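Local coordinates for streptokinase domain B (PDB 1QQR), which probably contributes, as one domain of streptokinase, to the non-proteolytic activation of plasminogen that leads to fibrinolysis, at residues I1-T13 and T92-I104. Sequence-based numbering, arbitrary orientation.
Sequences IQNQAKSVDVEYT and TYRVKNREQAYRI
Q4 and E99 are bridged through their backbones, a single isolated bridge beside the beta-grasp sheet typical of streptokinase domains. Two backbone bonds flank the pair: A5 N gives to R98 O at 2.6 Å, and Q100 N meets N3 O at 2.5 Å nearly head-on, with a C=O...N angle of 173°. E99 folds back at chi2 (64°), which turns its carboxylate toward the N-terminal backbone; OE1 takes the Q2 N-H at 3.2 Å through its syn lone pair. This end is poorly ordered, and the very short approach of N3 N to OE2 is doubtful in detail. Beyond the bridge, the bent chain of Q100 carries OE1 to K6 N, 2.9 Å away, while its NE2 reaches a water that also binds S7 O. The K6 side chain crosses that of Q100 at about a right angle on its way to a salt bridge with E113. Where strand 8-18 begins, V8 and V95 reach toward each other, with V8 CG2 and V95 CG1 3.7 Å apart, and I40 covers V8 as well. R98 itself touches V8; its guanidinium is held in turn by salt bridges to D118 and D77, NE and NH2 both donate side-on to K96 O, and V8 CG2 sits 3.7 Å above the plane, over the centre of the group.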
ATOM      1  N   ILE A   1      24.477  -2.375  -9.049  1.00 84.35           N
ATOM      2  CA  ILE A   1      23.601  -1.170  -9.011  1.00 83.62           C
ATOM      3  C   ILE A   1      24.339   0.046  -9.609  1.00 83.60           C
ATOM      4  O   ILE A   1      25.038   0.786  -8.914  1.00 84.30           O
ATOM      5  CB  ILE A   1      23.133  -0.909  -7.550  1.00 84.84           C
ATOM      6  CG1 ILE A   1      21.849  -0.088  -7.571  1.00 83.08           C
ATOM      7  CG2 ILE A   1      24.244  -0.268  -6.713  1.00 85.33           C
ATOM      8  CD1 ILE A   1      20.659  -0.899  -8.022  1.00 80.78           C
ATOM      9  N   GLN A   2      24.165   0.240 -10.915  1.00 81.78           N
ATOM     10  CA  GLN A   2      24.831   1.308 -11.663  1.00 83.23           C
ATOM     11  C   GLN A   2      24.279   2.727 -11.533  1.00 83.11           C
ATOM     12  O   GLN A   2      25.000   3.659 -11.174  1.00 82.78           O
ATOM     13  CB  GLN A   2      24.861   0.923 -13.144  1.00 84.33           C
ATOM     14  CG  GLN A   2      25.553  -0.410 -13.412  1.00 90.34           C
ATOM     15  CD  GLN A   2      25.163  -1.024 -14.750  1.00 93.08           C
ATOM     16  OE1 GLN A   2      25.329  -0.409 -15.807  1.00 95.40           O
ATOM     17  NE2 GLN A   2      24.643  -2.249 -14.706  1.00 91.88           N
ATOM     18  N   ASN A   3      23.001   2.891 -11.844  1.00 81.26           N
ATOM     19  CA  ASN A   3      22.359   4.195 -11.790  1.00 78.68           C
ATOM     20  C   ASN A   3      21.224   4.145 -10.780  1.00 74.43           C
ATOM     21  O   ASN A   3      20.074   3.903 -11.129  1.00 74.33           O
ATOM     22  CB  ASN A   3      21.815   4.545 -13.173  1.00 82.95           C
ATOM     23  CG  ASN A   3      22.544   3.812 -14.280  1.00 89.45           C
ATOM     24  OD1 ASN A   3      23.759   3.957 -14.443  1.00 91.82           O
ATOM     25  ND2 ASN A   3      21.809   3.005 -15.043  1.00 91.77           N
ATOM     26  N   GLN A   4      21.561   4.376  -9.522  1.00 67.52           N
ATOM     27  CA  GLN A   4      20.588   4.339  -8.452  1.00 63.79           C
ATOM     28  C   GLN A   4      19.424   5.284  -8.703  1.00 59.26           C
ATOM     29  O   GLN A   4      19.621   6.453  -9.035  1.00 53.94           O
ATOM     30  CB  GLN A   4      21.264   4.713  -7.138  1.00 69.91           C
ATOM     31  CG  GLN A   4      20.409   4.498  -5.906  1.00 77.38           C
ATOM     32  CD  GLN A   4      21.094   4.998  -4.656  1.00 81.18           C
ATOM     33  OE1 GLN A   4      21.152   6.206  -4.410  1.00 79.76           O
ATOM     34  NE2 GLN A   4      21.635   4.074  -3.864  1.00 82.52           N
ATOM     35  N   ALA A   5      18.205   4.775  -8.537  1.00 55.32           N
ATOM     36  CA  ALA A   5      17.020   5.599  -8.719  1.00 47.86           C
ATOM     37  C   ALA A   5      17.219   6.880  -7.910  1.00 47.39           C
ATOM     38  O   ALA A   5      17.778   6.853  -6.822  1.00 48.80           O
ATOM     39  CB  ALA A   5      15.795   4.850  -8.237  1.00 49.66           C
ATOM     40  N   LYS A   6      16.756   7.999  -8.438  1.00 42.29           N
ATOM     41  CA  LYS A   6      16.919   9.273  -7.764  1.00 50.62           C
ATOM     42  C   LYS A   6      15.734   9.604  -6.859  1.00 56.63           C
ATOM     43  O   LYS A   6      15.800  10.513  -6.020  1.00 52.58           O
ATOM     44  CB  LYS A   6      17.083  10.364  -8.828  1.00 57.94           C
ATOM     45  CG  LYS A   6      18.183  10.022  -9.847  1.00 66.91           C
ATOM     46  CD  LYS A   6      18.070  10.811 -11.142  1.00 69.75           C
ATOM     47  CE  LYS A   6      19.026  10.245 -12.191  1.00 74.14           C
ATOM     48  NZ  LYS A   6      18.849  10.872 -13.537  1.00 67.43           N
ATOM     49  N   SER A   7      14.658   8.843  -7.016  1.00 51.58           N
ATOM     50  CA  SER A   7      13.448   9.100  -6.266  1.00 46.63           C
ATOM     51  C   SER A   7      12.524   7.904  -6.378  1.00 47.71           C
ATOM     52  O   SER A   7      12.606   7.134  -7.332  1.00 47.12           O
ATOM     53  CB  SER A   7      12.746  10.295  -6.896  1.00 44.71           C
ATOM     54  OG  SER A   7      12.342  11.229  -5.933  1.00 57.19           O
ATOM     55  N   VAL A   8      11.641   7.742  -5.406  1.00 42.31           N
ATOM     56  CA  VAL A   8      10.668   6.670  -5.491  1.00 37.62           C
ATOM     57  C   VAL A   8       9.312   7.219  -5.072  1.00 39.92           C
ATOM     58  O   VAL A   8       9.141   7.654  -3.931  1.00 45.19           O
ATOM     59  CB  VAL A   8      11.061   5.474  -4.623  1.00 29.53           C
ATOM     60  CG1 VAL A   8       9.930   4.456  -4.581  1.00 28.67           C
ATOM     61  CG2 VAL A   8      12.275   4.821  -5.214  1.00 22.60           C
ATOM     62  N   ASP A   9       8.366   7.264  -6.006  1.00 35.52           N
ATOM     63  CA  ASP A   9       7.018   7.744  -5.658  1.00 35.88           C
ATOM     64  C   ASP A   9       6.375   6.569  -4.944  1.00 37.13           C
ATOM     65  O   ASP A   9       6.277   5.476  -5.515  1.00 33.45           O
ATOM     66  CB  ASP A   9       6.155   8.045  -6.891  1.00 38.53           C
ATOM     67  CG  ASP A   9       6.585   9.289  -7.627  1.00 37.28           C
ATOM     68  OD1 ASP A   9       7.162  10.186  -6.988  1.00 43.42           O
ATOM     69  OD2 ASP A   9       6.316   9.365  -8.845  1.00 47.44           O
ATOM     70  N   VAL A  10       5.959   6.776  -3.702  1.00 32.87           N
ATOM     71  CA  VAL A  10       5.330   5.699  -2.958  1.00 33.68           C
ATOM     72  C   VAL A  10       3.818   5.815  -3.070  1.00 32.15           C
ATOM     73  O   VAL A  10       3.209   6.744  -2.525  1.00 29.49           O
ATOM     74  CB  VAL A  10       5.733   5.723  -1.461  1.00 37.36           C
ATOM     75  CG1 VAL A  10       5.099   4.549  -0.723  1.00 38.14           C
ATOM     76  CG2 VAL A  10       7.234   5.667  -1.327  1.00 32.51           C
ATOM     77  N   GLU A  11       3.225   4.883  -3.808  1.00 27.61           N
ATOM     78  CA  GLU A  11       1.787   4.854  -3.963  1.00 31.71           C
ATOM     79  C   GLU A  11       1.172   3.849  -2.988  1.00 33.92           C
ATOM     80  O   GLU A  11       1.796   2.854  -2.588  1.00 27.91           O
ATOM     81  CB  GLU A  11       1.409   4.518  -5.400  1.00 33.61           C
ATOM     82  CG  GLU A  11       1.522   5.716  -6.324  1.00 47.28           C
ATOM     83  CD  GLU A  11       1.443   5.340  -7.795  1.00 56.00           C
ATOM     84  OE1 GLU A  11       0.553   4.554  -8.177  1.00 59.11           O
ATOM     85  OE2 GLU A  11       2.270   5.842  -8.580  1.00 65.36           O
ATOM     86  N   TYR A  12      -0.077   4.104  -2.625  1.00 36.90           N
ATOM     87  CA  TYR A  12      -0.747   3.264  -1.652  1.00 34.11           C
ATOM     88  C   TYR A  12      -2.122   2.820  -2.085  1.00 32.25           C
ATOM     89  O   TYR A  12      -2.889   3.590  -2.653  1.00 34.53           O
ATOM     90  CB  TYR A  12      -0.856   4.051  -0.346  1.00 31.23           C
ATOM     91  CG  TYR A  12      -1.446   3.296   0.811  1.00 31.34           C
ATOM     92  CD1 TYR A  12      -0.711   2.342   1.488  1.00 28.25           C
ATOM     93  CD2 TYR A  12      -2.747   3.557   1.240  1.00 36.69           C
ATOM     94  CE1 TYR A  12      -1.251   1.660   2.572  1.00 33.02           C
ATOM     95  CE2 TYR A  12      -3.310   2.880   2.330  1.00 38.59           C
ATOM     96  CZ  TYR A  12      -2.555   1.934   2.998  1.00 43.17           C
ATOM     97  OH  TYR A  12      -3.073   1.308   4.118  1.00 37.45           O
ATOM     98  N   THR A  13      -2.414   1.556  -1.855  1.00 27.26           N
ATOM     99  CA  THR A  13      -3.739   1.044  -2.134  1.00 33.96           C
ATOM    100  C   THR A  13      -4.135   0.111  -0.974  1.00 35.94           C
ATOM    101  O   THR A  13      -3.313  -0.654  -0.446  1.00 34.73           O
ATOM    102  CB  THR A  13      -3.831   0.322  -3.481  1.00 29.21           C
ATOM    103  OG1 THR A  13      -5.202   0.005  -3.723  1.00 31.30           O
ATOM    104  CG2 THR A  13      -3.037  -0.949  -3.494  1.00 27.92           C
ATOM    105  N   THR A  92       8.786  -1.540   9.803  1.00 31.94           N
ATOM    106  CA  THR A  92       9.279  -0.362   9.118  1.00 37.32           C
ATOM    107  C   THR A  92       9.658  -0.845   7.720  1.00 36.91           C
ATOM    108  O   THR A  92      10.202  -1.932   7.550  1.00 37.44           O
ATOM    109  CB  THR A  92      10.547   0.224   9.768  1.00 43.40           C
ATOM    110  OG1 THR A  92      11.518  -0.816   9.882  1.00 52.76           O
ATOM    111  CG2 THR A  92      10.254   0.818  11.138  1.00 33.16           C
ATOM    112  N   TYR A  93       9.328  -0.059   6.711  1.00 42.41           N
ATOM    113  CA  TYR A  93       9.701  -0.420   5.361  1.00 39.75           C
ATOM    114  C   TYR A  93      10.703   0.627   4.911  1.00 36.28           C
ATOM    115  O   TYR A  93      10.448   1.838   5.002  1.00 37.99           O
ATOM    116  CB  TYR A  93       8.505  -0.408   4.414  1.00 42.49           C
ATOM    117  CG  TYR A  93       8.948  -0.410   2.960  1.00 40.80           C
ATOM    118  CD1 TYR A  93       9.709  -1.465   2.445  1.00 36.46           C
ATOM    119  CD2 TYR A  93       8.668   0.670   2.124  1.00 27.34           C
ATOM    120  CE1 TYR A  93      10.180  -1.432   1.126  1.00 43.02           C
ATOM    121  CE2 TYR A  93       9.145   0.712   0.808  1.00 31.74           C
ATOM    122  CZ  TYR A  93       9.898  -0.334   0.318  1.00 38.21           C
ATOM    123  OH  TYR A  93      10.413  -0.267  -0.963  1.00 39.13           O
ATOM    124  N   ARG A  94      11.844   0.155   4.430  1.00 34.51           N
ATOM    125  CA  ARG A  94      12.905   1.035   3.949  1.00 40.05           C
ATOM    126  C   ARG A  94      12.790   1.030   2.432  1.00 37.12           C
ATOM    127  O   ARG A  94      12.744  -0.029   1.823  1.00 32.95           O
ATOM    128  CB  ARG A  94      14.270   0.482   4.383  1.00 46.14           C
ATOM    129  CG  ARG A  94      15.444   1.366   4.045  1.00 59.58           C
ATOM    130  CD  ARG A  94      16.757   0.587   4.126  1.00 74.80           C
ATOM    131  NE  ARG A  94      17.910   1.416   3.774  1.00 83.73           N
ATOM    132  CZ  ARG A  94      19.108   0.943   3.436  1.00 84.85           C
ATOM    133  NH1 ARG A  94      19.326  -0.368   3.394  1.00 81.44           N
ATOM    134  NH2 ARG A  94      20.089   1.786   3.140  1.00 85.66           N
ATOM    135  N   VAL A  95      12.723   2.201   1.817  1.00 38.91           N
ATOM    136  CA  VAL A  95      12.606   2.240   0.367  1.00 35.15           C
ATOM    137  C   VAL A  95      13.808   1.571  -0.255  1.00 40.07           C
ATOM    138  O   VAL A  95      14.920   2.097  -0.224  1.00 41.69           O
ATOM    139  CB  VAL A  95      12.487   3.664  -0.138  1.00 37.66           C
ATOM    140  CG1 VAL A  95      12.426   3.670  -1.651  1.00 42.77           C
ATOM    141  CG2 VAL A  95      11.241   4.301   0.449  1.00 31.05           C
ATOM    142  N   LYS A  96      13.548   0.386  -0.794  1.00 38.61           N
ATOM    143  CA  LYS A  96      14.523  -0.484  -1.445  1.00 42.47           C
ATOM    144  C   LYS A  96      15.370   0.206  -2.530  1.00 45.32           C
ATOM    145  O   LYS A  96      14.861   0.999  -3.326  1.00 37.65           O
ATOM    146  CB  LYS A  96      13.748  -1.665  -2.027  1.00 46.11           C
ATOM    147  CG  LYS A  96      14.528  -2.763  -2.668  1.00 44.21           C
ATOM    148  CD  LYS A  96      13.534  -3.800  -3.183  1.00 55.44           C
ATOM    149  CE  LYS A  96      14.183  -4.889  -4.031  1.00 66.10           C
ATOM    150  NZ  LYS A  96      14.704  -6.043  -3.221  1.00 76.29           N
ATOM    151  N   ASN A  97      16.669  -0.099  -2.538  1.00 44.78           N
ATOM    152  CA  ASN A  97      17.613   0.461  -3.510  1.00 45.47           C
ATOM    153  C   ASN A  97      17.310  -0.127  -4.874  1.00 42.77           C
ATOM    154  O   ASN A  97      16.939  -1.298  -4.996  1.00 41.92           O
ATOM    155  CB  ASN A  97      19.058   0.107  -3.130  1.00 44.39           C
ATOM    156  CG  ASN A  97      20.081   1.037  -3.763  1.00 50.74           C
ATOM    157  OD1 ASN A  97      19.742   1.957  -4.516  1.00 48.11           O
ATOM    158  ND2 ASN A  97      21.346   0.805  -3.450  1.00 54.99           N
ATOM    159  N   ARG A  98      17.467   0.680  -5.909  1.00 40.72           N
ATOM    160  CA  ARG A  98      17.186   0.185  -7.239  1.00 41.72           C
ATOM    161  C   ARG A  98      17.794   1.018  -8.349  1.00 39.26           C
ATOM    162  O   ARG A  98      18.185   2.186  -8.178  1.00 37.09           O
ATOM    163  CB  ARG A  98      15.662   0.097  -7.464  1.00 36.59           C
ATOM    164  CG  ARG A  98      15.004   1.470  -7.677  1.00 42.42           C
ATOM    165  CD  ARG A  98      13.506   1.451  -7.399  1.00 45.98           C
ATOM    166  NE  ARG A  98      13.193   1.268  -5.980  1.00 38.52           N
ATOM    167  CZ  ARG A  98      11.966   1.059  -5.495  1.00 43.00           C
ATOM    168  NH1 ARG A  98      10.923   0.990  -6.316  1.00 29.86           N
ATOM    169  NH2 ARG A  98      11.770   0.965  -4.180  1.00 33.61           N
ATOM    170  N   GLU A  99      17.821   0.381  -9.509  1.00 40.82           N
ATOM    171  CA  GLU A  99      18.311   0.960 -10.744  1.00 46.79           C
ATOM    172  C   GLU A  99      17.278   2.002 -11.170  1.00 42.61           C
ATOM    173  O   GLU A  99      16.084   1.784 -11.007  1.00 46.87           O
ATOM    174  CB  GLU A  99      18.412  -0.151 -11.782  1.00 45.00           C
ATOM    175  CG  GLU A  99      19.465   0.086 -12.819  1.00 66.64           C
ATOM    176  CD  GLU A  99      20.851   0.117 -12.230  1.00 60.89           C
ATOM    177  OE1 GLU A  99      21.284  -0.919 -11.688  1.00 63.23           O
ATOM    178  OE2 GLU A  99      21.498   1.180 -12.313  1.00 66.71           O
ATOM    179  N   GLN A 100      17.731   3.133 -11.697  1.00 43.56           N
ATOM    180  CA  GLN A 100      16.833   4.205 -12.137  1.00 41.49           C
ATOM    181  C   GLN A 100      15.979   3.720 -13.306  1.00 42.36           C
ATOM    182  O   GLN A 100      16.496   3.175 -14.270  1.00 40.58           O
ATOM    183  CB  GLN A 100      17.643   5.426 -12.570  1.00 35.64           C
ATOM    184  CG  GLN A 100      16.846   6.485 -13.295  1.00 41.34           C
ATOM    185  CD  GLN A 100      15.943   7.266 -12.372  1.00 43.02           C
ATOM    186  OE1 GLN A 100      16.380   7.746 -11.328  1.00 44.46           O
ATOM    187  NE2 GLN A 100      14.680   7.420 -12.760  1.00 42.43           N
ATOM    188  N   ALA A 101      14.670   3.937 -13.218  1.00 40.94           N
ATOM    189  CA  ALA A 101      13.750   3.501 -14.271  1.00 40.46           C
ATOM    190  C   ALA A 101      13.834   4.325 -15.557  1.00 39.54           C
ATOM    191  O   ALA A 101      14.085   5.544 -15.527  1.00 37.57           O
ATOM    192  CB  ALA A 101      12.310   3.554 -13.756  1.00 28.07           C
ATOM    193  N   TYR A 102      13.596   3.660 -16.684  1.00 31.94           N
ATOM    194  CA  TYR A 102      13.561   4.360 -17.966  1.00 37.36           C
ATOM    195  C   TYR A 102      12.787   3.553 -18.995  1.00 36.64           C
ATOM    196  O   TYR A 102      12.590   2.350 -18.838  1.00 39.01           O
ATOM    197  CB  TYR A 102      14.969   4.586 -18.525  1.00 30.50           C
ATOM    198  CG  TYR A 102      15.579   3.318 -19.063  1.00 28.32           C
ATOM    199  CD1 TYR A 102      16.170   2.397 -18.205  1.00 29.90           C
ATOM    200  CD2 TYR A 102      15.498   3.000 -20.432  1.00 30.95           C
ATOM    201  CE1 TYR A 102      16.667   1.183 -18.673  1.00 37.35           C
ATOM    202  CE2 TYR A 102      16.003   1.781 -20.920  1.00 27.89           C
ATOM    203  CZ  TYR A 102      16.584   0.886 -20.030  1.00 34.23           C
ATOM    204  OH  TYR A 102      17.104  -0.290 -20.478  1.00 33.50           O
ATOM    205  N   ARG A 103      12.371   4.226 -20.058  1.00 37.47           N
ATOM    206  CA  ARG A 103      11.686   3.567 -21.158  1.00 42.42           C
ATOM    207  C   ARG A 103      12.456   3.941 -22.426  1.00 43.11           C
ATOM    208  O   ARG A 103      13.302   4.833 -22.422  1.00 41.86           O
ATOM    209  CB  ARG A 103      10.230   4.026 -21.270  1.00 40.60           C
ATOM    210  CG  ARG A 103      10.046   5.502 -21.414  1.00 45.49           C
ATOM    211  CD  ARG A 103       8.638   5.816 -21.903  1.00 58.24           C
ATOM    212  NE  ARG A 103       8.330   7.236 -21.744  1.00 70.88           N
ATOM    213  CZ  ARG A 103       7.475   7.723 -20.848  1.00 75.55           C
ATOM    214  NH1 ARG A 103       6.826   6.901 -20.029  1.00 75.46           N
ATOM    215  NH2 ARG A 103       7.290   9.037 -20.751  1.00 74.36           N
ATOM    216  N   ILE A 104      12.162   3.256 -23.512  1.00 42.18           N
ATOM    217  CA  ILE A 104      12.823   3.521 -24.769  1.00 45.58           C
ATOM    218  C   ILE A 104      11.968   4.441 -25.635  1.00 47.16           C
ATOM    219  O   ILE A 104      10.793   4.185 -25.844  1.00 47.90           O
ATOM    220  CB  ILE A 104      13.125   2.200 -25.467  1.00 42.56           C
ATOM    221  CG1 ILE A 104      14.184   1.464 -24.632  1.00 46.55           C
ATOM    222  CG2 ILE A 104      13.565   2.442 -26.909  1.00 42.61           C
ATOM    223  CD1 ILE A 104      14.651   0.128 -25.198  1.00 54.51           C
TER
HETATM  224  O   HOH W   1      13.040   7.927 -10.282  1.00 49.86           O